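Local coordinates for protein probable amino acid aminotransferase (Mycobacterium tuberculosis, PDB 6Q1S) that is probably an amino acid aminotransferase of the class IV family, a dimeric fold type IV enzyme that holds 4'-deoxy-4'-aminopyridoxal-5'-phosphate in its pocket, at residues S56-M60 / I147-T152; L135-D141 / P210-I214; E47-L53 / R69-A73; L18-D23 / P105-V109. One frame throughout, in Å; residues are numbered along the deposited sequence.

Contact 1 (S56-M60 / I147-T152). With PMP (4'-deoxy-4'-aminopyridoxal-5'-phosphate), chain G.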
# COMPACT_ATOMS: atom_id res chain seq x y z
N SER B 56 -7.72 0.31 13.44
CA SER B 56 -6.73 0.51 12.39
C SER B 56 -5.66 1.51 12.83
O SER B 56 -4.49 1.38 12.47
CB SER B 56 -7.41 0.98 11.10
OG SER B 56 -8.35 0.04 10.65
N ALA B 57 -6.06 2.53 13.59
CA ALA B 57 -5.10 3.50 14.10
C ALA B 57 -4.14 2.86 15.10
O ALA B 57 -2.95 3.20 15.13
CB ALA B 57 -5.82 4.69 14.72
N ARG B 58 -4.64 1.94 15.93
CA ARG B 58 -3.78 1.28 16.90
C ARG B 58 -2.77 0.36 16.22
O ARG B 58 -1.59 0.34 16.58
CB ARG B 58 -4.62 0.47 17.89
CG ARG B 58 -3.82 -0.09 19.06
CD ARG B 58 -4.61 -1.12 19.84
NE ARG B 58 -5.10 -2.19 18.98
CZ ARG B 58 -5.76 -3.26 19.41
NH1 ARG B 58 -6.04 -3.41 20.70
NH2 ARG B 58 -6.16 -4.18 18.54
N LEU B 59 -3.22 -0.40 15.22
CA LEU B 59 -2.32 -1.26 14.46
C LEU B 59 -1.29 -0.47 13.68
O LEU B 59 -0.24 -1.03 13.33
CB LEU B 59 -3.12 -2.15 13.51
CG LEU B 59 -4.00 -3.21 14.17
CD1 LEU B 59 -5.12 -3.64 13.24
CD2 LEU B 59 -3.16 -4.40 14.60
N MET B 60 -1.54 0.80 13.40
CA MET B 60 -0.64 1.62 12.61
C MET B 60 0.15 2.61 13.46
O MET B 60 0.80 3.50 12.91
CB MET B 60 -1.42 2.36 11.53
CG MET B 60 -1.80 1.47 10.37
SD MET B 60 -0.44 1.34 9.20
CE MET B 60 -0.51 2.96 8.45
N ILE B 147 0.08 -6.27 9.22
CA ILE B 147 -1.12 -5.48 9.54
C ILE B 147 -2.25 -5.72 8.54
O ILE B 147 -2.92 -4.78 8.11
CB ILE B 147 -0.79 -3.98 9.66
CG1 ILE B 147 -0.17 -3.41 8.38
CG2 ILE B 147 0.13 -3.73 10.84
CD1 ILE B 147 -0.57 -2.00 8.06
N ALA B 148 -2.48 -6.99 8.19
CA ALA B 148 -3.48 -7.32 7.18
C ALA B 148 -4.90 -6.99 7.62
O ALA B 148 -5.79 -6.91 6.76
CB ALA B 148 -3.39 -8.80 6.81
N SER B 149 -5.14 -6.79 8.91
CA SER B 149 -6.46 -6.43 9.40
C SER B 149 -6.68 -4.92 9.46
O SER B 149 -7.76 -4.49 9.86
CB SER B 149 -6.70 -7.04 10.78
OG SER B 149 -5.82 -6.49 11.74
N ALA B 150 -5.69 -4.12 9.08
CA ALA B 150 -5.79 -2.67 9.11
C ALA B 150 -6.22 -2.15 7.75
O ALA B 150 -5.63 -2.52 6.73
CB ALA B 150 -4.46 -2.04 9.53
N LYS B 151 -7.24 -1.30 7.74
CA LYS B 151 -7.73 -0.66 6.52
C LYS B 151 -6.91 0.60 6.29
O LYS B 151 -7.25 1.68 6.76
CB LYS B 151 -9.22 -0.36 6.63
CG LYS B 151 -9.88 -0.02 5.31
CD LYS B 151 -11.36 0.28 5.51
CE LYS B 151 -11.98 0.83 4.24
NZ LYS B 151 -11.60 0.01 3.06
N THR B 152 -5.81 0.46 5.56
CA THR B 152 -4.88 1.55 5.34
C THR B 152 -5.16 2.23 4.00
O THR B 152 -5.94 1.76 3.18
CB THR B 152 -3.43 1.05 5.37
OG1 THR B 152 -3.13 0.35 4.15
CG2 THR B 152 -3.21 0.11 6.54
N1 PMP G . -12.21 -6.17 2.64
C2 PMP G . -11.47 -5.15 2.15
C2A PMP G . -10.03 -5.37 1.77
C3 PMP G . -12.07 -3.80 1.98
O3 PMP G . -11.35 -2.76 1.49
C4 PMP G . -13.49 -3.63 2.37
C4A PMP G . -14.20 -2.30 2.24
N4A PMP G . -14.22 -1.90 0.82
C5 PMP G . -14.19 -4.83 2.90
C6 PMP G . -13.50 -6.03 3.00
C5A PMP G . -15.64 -4.73 3.32
O4P PMP G . -15.75 -3.89 4.46
P PMP G . -17.08 -3.00 4.71
O1P PMP G . -17.24 -2.06 3.54
O2P PMP G . -18.27 -3.93 4.81
O3P PMP G . -16.92 -2.22 5.99

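Contact 2 (L135-D141 / P210-I214)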
# COMPACT_ATOMS: atom_id res chain seq x y z
N LEU B 135 -0.90 -15.07 0.39
CA LEU B 135 -0.84 -15.15 1.84
C LEU B 135 -1.45 -16.45 2.32
O LEU B 135 -2.47 -16.89 1.79
CB LEU B 135 -1.61 -13.99 2.48
CG LEU B 135 -1.00 -12.59 2.55
CD1 LEU B 135 -2.04 -11.60 3.04
CD2 LEU B 135 0.19 -12.60 3.48
N PRO B 136 -0.83 -17.08 3.31
CA PRO B 136 -1.46 -18.22 3.98
C PRO B 136 -2.44 -17.74 5.04
O PRO B 136 -2.40 -16.60 5.50
CB PRO B 136 -0.28 -18.98 4.59
CG PRO B 136 0.75 -17.93 4.80
CD PRO B 136 0.57 -16.90 3.72
N ALA B 137 -3.33 -18.66 5.44
CA ALA B 137 -4.39 -18.33 6.38
C ALA B 137 -3.87 -17.90 7.74
O ALA B 137 -4.58 -17.23 8.48
CB ALA B 137 -5.33 -19.53 6.53
N ASP B 138 -2.64 -18.30 8.10
CA ASP B 138 -2.05 -17.91 9.38
C ASP B 138 -1.53 -16.48 9.40
O ASP B 138 -1.09 -16.02 10.46
CB ASP B 138 -0.88 -18.85 9.70
CG ASP B 138 0.20 -18.84 8.61
OD1 ASP B 138 0.26 -17.88 7.82
OD2 ASP B 138 1.00 -19.80 8.56
N GLY B 139 -1.59 -15.76 8.29
CA GLY B 139 -0.88 -14.49 8.18
C GLY B 139 -1.40 -13.37 9.06
O GLY B 139 -0.63 -12.46 9.41
N GLY B 140 -2.68 -13.39 9.42
CA GLY B 140 -3.23 -12.26 10.16
C GLY B 140 -2.70 -12.14 11.57
O GLY B 140 -2.29 -11.06 12.01
N ASP B 141 -2.70 -13.25 12.31
CA ASP B 141 -2.27 -13.23 13.71
C ASP B 141 -0.82 -13.66 13.91
O ASP B 141 -0.13 -13.10 14.77
CB ASP B 141 -3.20 -14.11 14.54
CG ASP B 141 -4.59 -13.52 14.67
OD1 ASP B 141 -4.90 -12.94 15.74
OD2 ASP B 141 -5.35 -13.59 13.69
N PRO B 210 -12.17 -14.51 11.37
CA PRO B 210 -11.45 -13.23 11.47
C PRO B 210 -9.95 -13.37 11.68
O PRO B 210 -9.22 -12.42 11.38
CB PRO B 210 -12.10 -12.56 12.69
CG PRO B 210 -12.58 -13.70 13.52
CD PRO B 210 -13.00 -14.78 12.56
N TRP B 211 -9.47 -14.52 12.16
CA TRP B 211 -8.03 -14.66 12.33
C TRP B 211 -7.29 -14.83 11.00
O TRP B 211 -6.06 -14.84 11.00
CB TRP B 211 -7.71 -15.83 13.27
CG TRP B 211 -8.38 -17.12 12.94
CD1 TRP B 211 -7.93 -18.08 12.08
CD2 TRP B 211 -9.63 -17.60 13.46
NE1 TRP B 211 -8.82 -19.13 12.04
CE2 TRP B 211 -9.87 -18.86 12.87
CE3 TRP B 211 -10.56 -17.08 14.36
CZ2 TRP B 211 -11.01 -19.61 13.17
CZ3 TRP B 211 -11.69 -17.83 14.65
CH2 TRP B 211 -11.90 -19.08 14.05
N TYR B 212 -8.02 -14.95 9.89
CA TYR B 212 -7.38 -14.90 8.59
C TYR B 212 -6.80 -13.51 8.33
O TYR B 212 -7.26 -12.52 8.90
CB TYR B 212 -8.39 -15.24 7.49
CG TYR B 212 -8.68 -16.72 7.31
CD1 TYR B 212 -8.24 -17.66 8.23
CD2 TYR B 212 -9.39 -17.17 6.20
CE1 TYR B 212 -8.51 -19.01 8.06
CE2 TYR B 212 -9.66 -18.51 6.02
CZ TYR B 212 -9.22 -19.42 6.95
OH TYR B 212 -9.49 -20.76 6.76
N PRO B 213 -5.78 -13.42 7.46
CA PRO B 213 -5.22 -12.10 7.12
C PRO B 213 -6.16 -11.26 6.28
O PRO B 213 -5.83 -10.93 5.13
CB PRO B 213 -3.94 -12.46 6.35
CG PRO B 213 -4.22 -13.80 5.77
CD PRO B 213 -5.05 -14.52 6.80
N ILE B 214 -7.32 -10.89 6.82
CA ILE B 214 -8.34 -10.17 6.07
C ILE B 214 -8.90 -9.05 6.94
O ILE B 214 -8.66 -8.99 8.15
CB ILE B 214 -9.49 -11.09 5.60
CG1 ILE B 214 -10.22 -11.69 6.79
CG2 ILE B 214 -8.95 -12.19 4.70
CD1 ILE B 214 -11.44 -12.50 6.41

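Contact 3 (E47-L53 / R69-A73). With PMP (4'-deoxy-4'-aminopyridoxal-5'-phosphate), chain G.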
# COMPACT_ATOMS: atom_id res chain seq x y z
N GLU B 47 -20.76 4.22 14.19
CA GLU B 47 -19.96 3.67 15.29
C GLU B 47 -19.11 2.50 14.84
O GLU B 47 -17.93 2.40 15.21
CB GLU B 47 -20.87 3.27 16.45
CG GLU B 47 -21.58 4.43 17.12
CD GLU B 47 -20.62 5.54 17.51
OE1 GLU B 47 -20.90 6.72 17.20
OE2 GLU B 47 -19.57 5.24 18.13
N ALA B 48 -19.67 1.59 14.05
CA ALA B 48 -18.91 0.43 13.60
C ALA B 48 -17.73 0.84 12.72
O ALA B 48 -16.70 0.16 12.71
CB ALA B 48 -19.81 -0.54 12.85
N HIS B 49 -17.87 1.94 11.98
CA HIS B 49 -16.75 2.42 11.17
C HIS B 49 -15.73 3.16 12.03
O HIS B 49 -14.52 3.07 11.76
CB HIS B 49 -17.27 3.32 10.05
CG HIS B 49 -17.89 2.58 8.92
ND1 HIS B 49 -19.23 2.24 8.89
CD2 HIS B 49 -17.37 2.11 7.76
CE1 HIS B 49 -19.50 1.59 7.78
NE2 HIS B 49 -18.38 1.50 7.07
N LEU B 50 -16.18 3.88 13.06
CA LEU B 50 -15.25 4.54 13.96
C LEU B 50 -14.60 3.56 14.93
O LEU B 50 -13.50 3.82 15.43
CB LEU B 50 -15.96 5.64 14.74
CG LEU B 50 -16.49 6.84 13.95
CD1 LEU B 50 -17.29 7.76 14.86
CD2 LEU B 50 -15.36 7.60 13.28
N GLN B 51 -15.27 2.44 15.22
CA GLN B 51 -14.64 1.40 16.03
C GLN B 51 -13.50 0.74 15.28
O GLN B 51 -12.41 0.54 15.83
CB GLN B 51 -15.68 0.37 16.47
CG GLN B 51 -16.52 0.81 17.65
CD GLN B 51 -17.61 -0.19 18.00
OE1 GLN B 51 -17.76 -1.21 17.34
NE2 GLN B 51 -18.36 0.10 19.06
N ARG B 52 -13.73 0.39 14.01
CA ARG B 52 -12.67 -0.18 13.19
C ARG B 52 -11.59 0.86 12.89
O ARG B 52 -10.41 0.52 12.80
CB ARG B 52 -13.26 -0.73 11.90
CG ARG B 52 -12.25 -1.37 10.97
CD ARG B 52 -12.96 -2.18 9.90
NE ARG B 52 -13.39 -1.32 8.80
CZ ARG B 52 -14.18 -1.73 7.81
NH1 ARG B 52 -14.61 -2.98 7.78
NH2 ARG B 52 -14.53 -0.89 6.85
N LEU B 53 -11.99 2.13 12.73
CA LEU B 53 -11.00 3.19 12.55
C LEU B 53 -10.09 3.31 13.76
O LEU B 53 -8.88 3.54 13.62
CB LEU B 53 -11.71 4.52 12.28
CG LEU B 53 -10.80 5.71 12.01
CD1 LEU B 53 -10.16 5.60 10.64
CD2 LEU B 53 -11.57 7.01 12.14
N ARG B 69 -14.76 14.22 18.05
CA ARG B 69 -14.38 15.12 16.97
C ARG B 69 -14.73 14.53 15.61
O ARG B 69 -15.15 15.26 14.70
CB ARG B 69 -12.88 15.43 17.06
CG ARG B 69 -12.46 16.81 16.57
CD ARG B 69 -11.37 17.38 17.47
NE ARG B 69 -10.70 18.54 16.89
CZ ARG B 69 -9.50 18.50 16.33
NH1 ARG B 69 -8.82 17.36 16.28
NH2 ARG B 69 -8.96 19.61 15.83
N TRP B 70 -14.56 13.22 15.44
CA TRP B 70 -14.92 12.57 14.18
C TRP B 70 -16.43 12.56 13.97
O TRP B 70 -16.90 12.71 12.84
CB TRP B 70 -14.35 11.16 14.13
CG TRP B 70 -12.91 11.11 13.72
CD1 TRP B 70 -11.83 10.90 14.53
CD2 TRP B 70 -12.39 11.29 12.40
NE1 TRP B 70 -10.67 10.93 13.79
CE2 TRP B 70 -10.99 11.17 12.47
CE3 TRP B 70 -12.98 11.53 11.15
CZ2 TRP B 70 -10.17 11.28 11.36
CZ3 TRP B 70 -12.16 11.64 10.04
CH2 TRP B 70 -10.77 11.52 10.15
N ARG B 71 -17.21 12.35 15.04
CA ARG B 71 -18.66 12.32 14.89
C ARG B 71 -19.22 13.67 14.46
O ARG B 71 -20.25 13.72 13.79
CB ARG B 71 -19.33 11.85 16.18
CG ARG B 71 -19.19 10.36 16.45
CD ARG B 71 -20.10 9.92 17.60
NE ARG B 71 -19.43 9.96 18.90
CZ ARG B 71 -18.92 8.90 19.51
NH1 ARG B 71 -19.00 7.70 18.93
NH2 ARG B 71 -18.34 9.02 20.69
N ARG B 72 -18.58 14.76 14.87
CA ARG B 72 -19.06 16.08 14.44
C ARG B 72 -18.74 16.32 12.97
O ARG B 72 -19.58 16.86 12.23
CB ARG B 72 -18.45 17.17 15.31
CG ARG B 72 -18.98 18.57 14.98
CD ARG B 72 -18.35 19.61 15.89
NE ARG B 72 -16.90 19.65 15.74
CZ ARG B 72 -16.09 20.25 16.60
NH1 ARG B 72 -16.58 20.84 17.68
NH2 ARG B 72 -14.78 20.24 16.39
N ALA B 73 -17.53 15.96 12.53
CA ALA B 73 -17.17 16.16 11.13
C ALA B 73 -18.06 15.34 10.20
O ALA B 73 -18.44 15.82 9.13
CB ALA B 73 -15.69 15.80 10.92
N1 PMP G . -12.21 -6.17 2.64
C2 PMP G . -11.47 -5.15 2.15
C2A PMP G . -10.03 -5.37 1.77
C3 PMP G . -12.07 -3.80 1.98
O3 PMP G . -11.35 -2.76 1.49
C4 PMP G . -13.49 -3.63 2.37
C4A PMP G . -14.20 -2.30 2.24
N4A PMP G . -14.22 -1.90 0.82
C5 PMP G . -14.19 -4.83 2.90
C6 PMP G . -13.50 -6.03 3.00
C5A PMP G . -15.64 -4.73 3.32
O4P PMP G . -15.75 -3.89 4.46
P PMP G . -17.08 -3.00 4.71
O1P PMP G . -17.24 -2.06 3.54
O2P PMP G . -18.27 -3.93 4.81
O3P PMP G . -16.92 -2.22 5.99

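Contact 4 (L18-D23 / P105-V109)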
# COMPACT_ATOMS: atom_id res chain seq x y z
N LEU B 18 -5.91 20.75 -0.12
CA LEU B 18 -5.86 20.59 1.33
C LEU B 18 -4.55 20.01 1.82
O LEU B 18 -4.05 20.44 2.87
CB LEU B 18 -7.02 19.70 1.80
CG LEU B 18 -6.99 19.34 3.29
CD1 LEU B 18 -7.09 20.59 4.15
CD2 LEU B 18 -8.11 18.37 3.62
N LEU B 19 -3.97 19.06 1.09
CA LEU B 19 -2.82 18.31 1.57
C LEU B 19 -1.53 18.87 0.99
O LEU B 19 -1.49 19.28 -0.18
CB LEU B 19 -2.96 16.83 1.21
CG LEU B 19 -4.34 16.26 1.51
CD1 LEU B 19 -4.57 14.97 0.74
CD2 LEU B 19 -4.49 16.03 3.00
N HIS B 20 -0.48 18.87 1.80
CA HIS B 20 0.83 19.30 1.36
C HIS B 20 1.51 18.18 0.56
O HIS B 20 1.09 17.02 0.57
CB HIS B 20 1.69 19.70 2.56
CG HIS B 20 1.15 20.87 3.32
ND1 HIS B 20 1.69 22.13 3.21
CD2 HIS B 20 0.11 20.97 4.18
CE1 HIS B 20 1.01 22.97 3.99
NE2 HIS B 20 0.05 22.29 4.58
N ALA B 21 2.58 18.56 -0.15
CA ALA B 21 3.28 17.60 -0.99
C ALA B 21 4.04 16.56 -0.19
O ALA B 21 4.41 15.52 -0.74
CB ALA B 21 4.24 18.33 -1.93
N ASP B 22 4.28 16.81 1.10
CA ASP B 22 5.03 15.91 1.95
C ASP B 22 4.16 15.17 2.96
O ASP B 22 4.68 14.59 3.91
CB ASP B 22 6.15 16.66 2.68
CG ASP B 22 5.64 17.89 3.40
OD1 ASP B 22 6.44 18.54 4.11
OD2 ASP B 22 4.43 18.20 3.29
N ASP B 23 2.84 15.19 2.77
CA ASP B 23 1.96 14.43 3.65
C ASP B 23 2.20 12.94 3.44
O ASP B 23 2.27 12.46 2.30
CB ASP B 23 0.49 14.77 3.38
CG ASP B 23 -0.43 14.29 4.48
OD1 ASP B 23 -0.63 13.07 4.60
OD2 ASP B 23 -0.96 15.14 5.22
N PRO B 105 -1.22 14.64 13.10
CA PRO B 105 -1.68 13.79 12.00
C PRO B 105 -2.74 14.49 11.16
O PRO B 105 -3.46 15.37 11.63
CB PRO B 105 -2.26 12.57 12.72
CG PRO B 105 -2.69 13.09 14.04
CD PRO B 105 -1.71 14.17 14.40
N THR B 106 -2.83 14.07 9.90
CA THR B 106 -3.81 14.61 8.97
C THR B 106 -5.12 13.85 9.11
O THR B 106 -5.12 12.61 9.14
CB THR B 106 -3.30 14.53 7.53
OG1 THR B 106 -2.01 15.16 7.43
CG2 THR B 106 -4.26 15.22 6.58
N ALA B 107 -6.22 14.58 9.21
CA ALA B 107 -7.53 13.97 9.43
C ALA B 107 -8.61 14.84 8.81
O ALA B 107 -8.69 16.03 9.13
CB ALA B 107 -7.79 13.77 10.93
N TYR B 108 -9.43 14.26 7.94
CA TYR B 108 -10.55 15.00 7.37
C TYR B 108 -11.61 14.03 6.90
O TYR B 108 -11.40 12.81 6.84
CB TYR B 108 -10.10 15.93 6.23
CG TYR B 108 -9.50 15.23 5.03
CD1 TYR B 108 -8.14 14.96 4.97
CD2 TYR B 108 -10.29 14.86 3.95
CE1 TYR B 108 -7.58 14.33 3.87
CE2 TYR B 108 -9.74 14.24 2.84
CZ TYR B 108 -8.39 13.98 2.81
OH TYR B 108 -7.84 13.35 1.71
N VAL B 109 -12.78 14.58 6.57
CA VAL B 109 -13.94 13.83 6.12
C VAL B 109 -14.31 14.31 4.73
O VAL B 109 -14.31 15.52 4.46
CB VAL B 109 -15.12 14.00 7.10
CG1 VAL B 109 -16.43 13.55 6.47
CG2 VAL B 109 -14.86 13.24 8.39

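Contact 1 (S56-M60 / I147-T152)
This is a buried, mostly apolar contact between the C-terminal end of helix 46-59 and the irregular chain 147-152, which leads to helix 156-166. The backbones come close at S56 and A150, 4.7 Å apart between CA atoms, and small side chains make that possible. S56 OG accepts a long, weak hydrogen bond from K151 N (3.4 Å, 162°) while it is also hydrogen-bonded to R52 O one turn back, so a hydroxyl tucked against its own helix still reaches the loop. Next to it, L59 CD1 lies 4.1 Å from A150 CB and 3.3 Å from S149 OG. M60, the first residue to leave the helical conformation, sends its flexible thioether along the loop: SD is 3.5 Å from I147 CD1 and 4.0 Å from T152 CG2. The type I turn I147-A150, closed by A150 N to I147 O (3.0 Å), brings both I147 and A150 toward the helix. K151 is held here at its backbone, and its long side chain leads away to PMP, where NZ makes a weak hydrogen bond to O3 (3.2 Å). A lysine reaching PMP from a loop is consistent with the pocket of fold type IV aminotransferases.

Contact 2 (L135-D141 / P210-I214)
Van der Waals packing of a turn leading into helix 139-142 against a loop dominates, centred on P213. The P213 ring enters the bend of 135-141: its CB lies 3.9 Å from L135 CD1 and 3.4 Å from G140 N, its CG 3.4 Å from P136 O, and its CD 3.2 Å from A137 O. A compact ring without an amide hydrogen suits this carbonyl-lined place. G140 suits it too, since its CA is 3.6 Å from P213 CA and a CB would clash with the carbonyls of W211 and Y212. The aromatic part is a CH-pi contact, A137 CB standing over the Y212 ring 4.0 Å from its centroid. Polar atoms add little: D141 OD2 and W211 O, 3.1 Å apart, are both acceptors. A type I turn shapes 136-139 and an inverse gamma turn is centred on P213. The contact joins the start of helix 139-142 to the loop between strand 204-207 and helix 218-229; L135 and P136 pack on G134 of the second subunit.

Contact 3 (E47-L53 / R69-A73)
Two helices of the N-terminal alpha/beta part of the fold type IV aminotransferase, 46-59 and 67-84, pack here through a few long side chains. Their local axes approach to 11.4 Å and their N-to-C directions differ by 136°, so the gap is bridged by leucines, tryptophan and one ion pair. At the solvent-exposed edge the E47 carboxylate meets R71: OE2 is 2.6 Å from NH1 in a salt bridge, and the same NH1 gives a weak hydrogen bond to OE1 (2.8 Å). Long, flexible charged chains suit such an edge. Beneath it, L50 CD1 lies 3.6 Å from R71 CG, so the arginine's aliphatic part also packs, and L50 CD2 is 3.8 Å from W70 CB.

R52 and H49, which turn from this interface, belong to the surroundings of PMP. R52 NH2 donates to PMP O3P at 2.9 Å and NH1 does so weakly at 3.0 Å; NE forms a salt bridge with E34, and NH1 also reaches R216 O. H49 is satisfied at both ring nitrogens, ND1 by L45 O and NE2 by S255 OG, itself a partner of PMP. On the far helix, R69 pairs with D8 and R72 with L7 O. Between the helices L53 finishes the apolar layer: its CD2 sits over the five-membered ring of W70, 4.2 Å from the centroid and 10° off the normal.

Contact 4 (L18-D23 / P105-V109)
L18 opens the segment by placing CD2 over one face of the Y108 ring, 3.9 Å from its centroid, a CH-pi contact for which a branched aliphatic chain is well shaped. L19 follows with its CD2 between two residues of the strand, 3.6 Å from Y108 CE1 and 3.7 Å from T106 CG2. At H20 the chain enters a type I turn that runs to D23 and carries the backbone round, so that D23 faces the strand again. D23 OD2 accepts a very short hydrogen bond from T106 OG1 (2.4 Å). Its other oxygen, OD1, bonds to A25 N and S96 OG, so one aspartate both N-caps helix 24-27 and ties it to strand residues. T106 and Y108 can both meet the loop because alternate side chains of a strand share a face; A107 points away. The hydroxyl of Y108 bonds to A21 O of the second subunit, and A21 O to Y108 OH of that subunit in return. The arrangement is that of a loop covering one face of an antiparallel sheet at a dimer interface.

In the fold
Contacts 1, 3 and 4 are buried and contact 2 is partly so, with D141 and W211 exposed. Helix 46-59 serves contacts 1 and 3, which meet where K151 CD lies 3.6 Å from R52 NH2, beside PMP. Contact 2, proline packing, touches contact 1 through A148 CB and P213 O, 3.7 Å apart. Contact 4 encloses contact 3 along the chain, and W70 presses on A107 and V109, so strand 106-113 carries helix 67-84 on one side and loop 18-23 on the other. Contact 1 is mainly apolar with one weak hydrogen bond, contact 3 puts its salt bridge at the exposed edge of an apolar layer, and contact 4 joins leucine packing to a very short hydrogen bond.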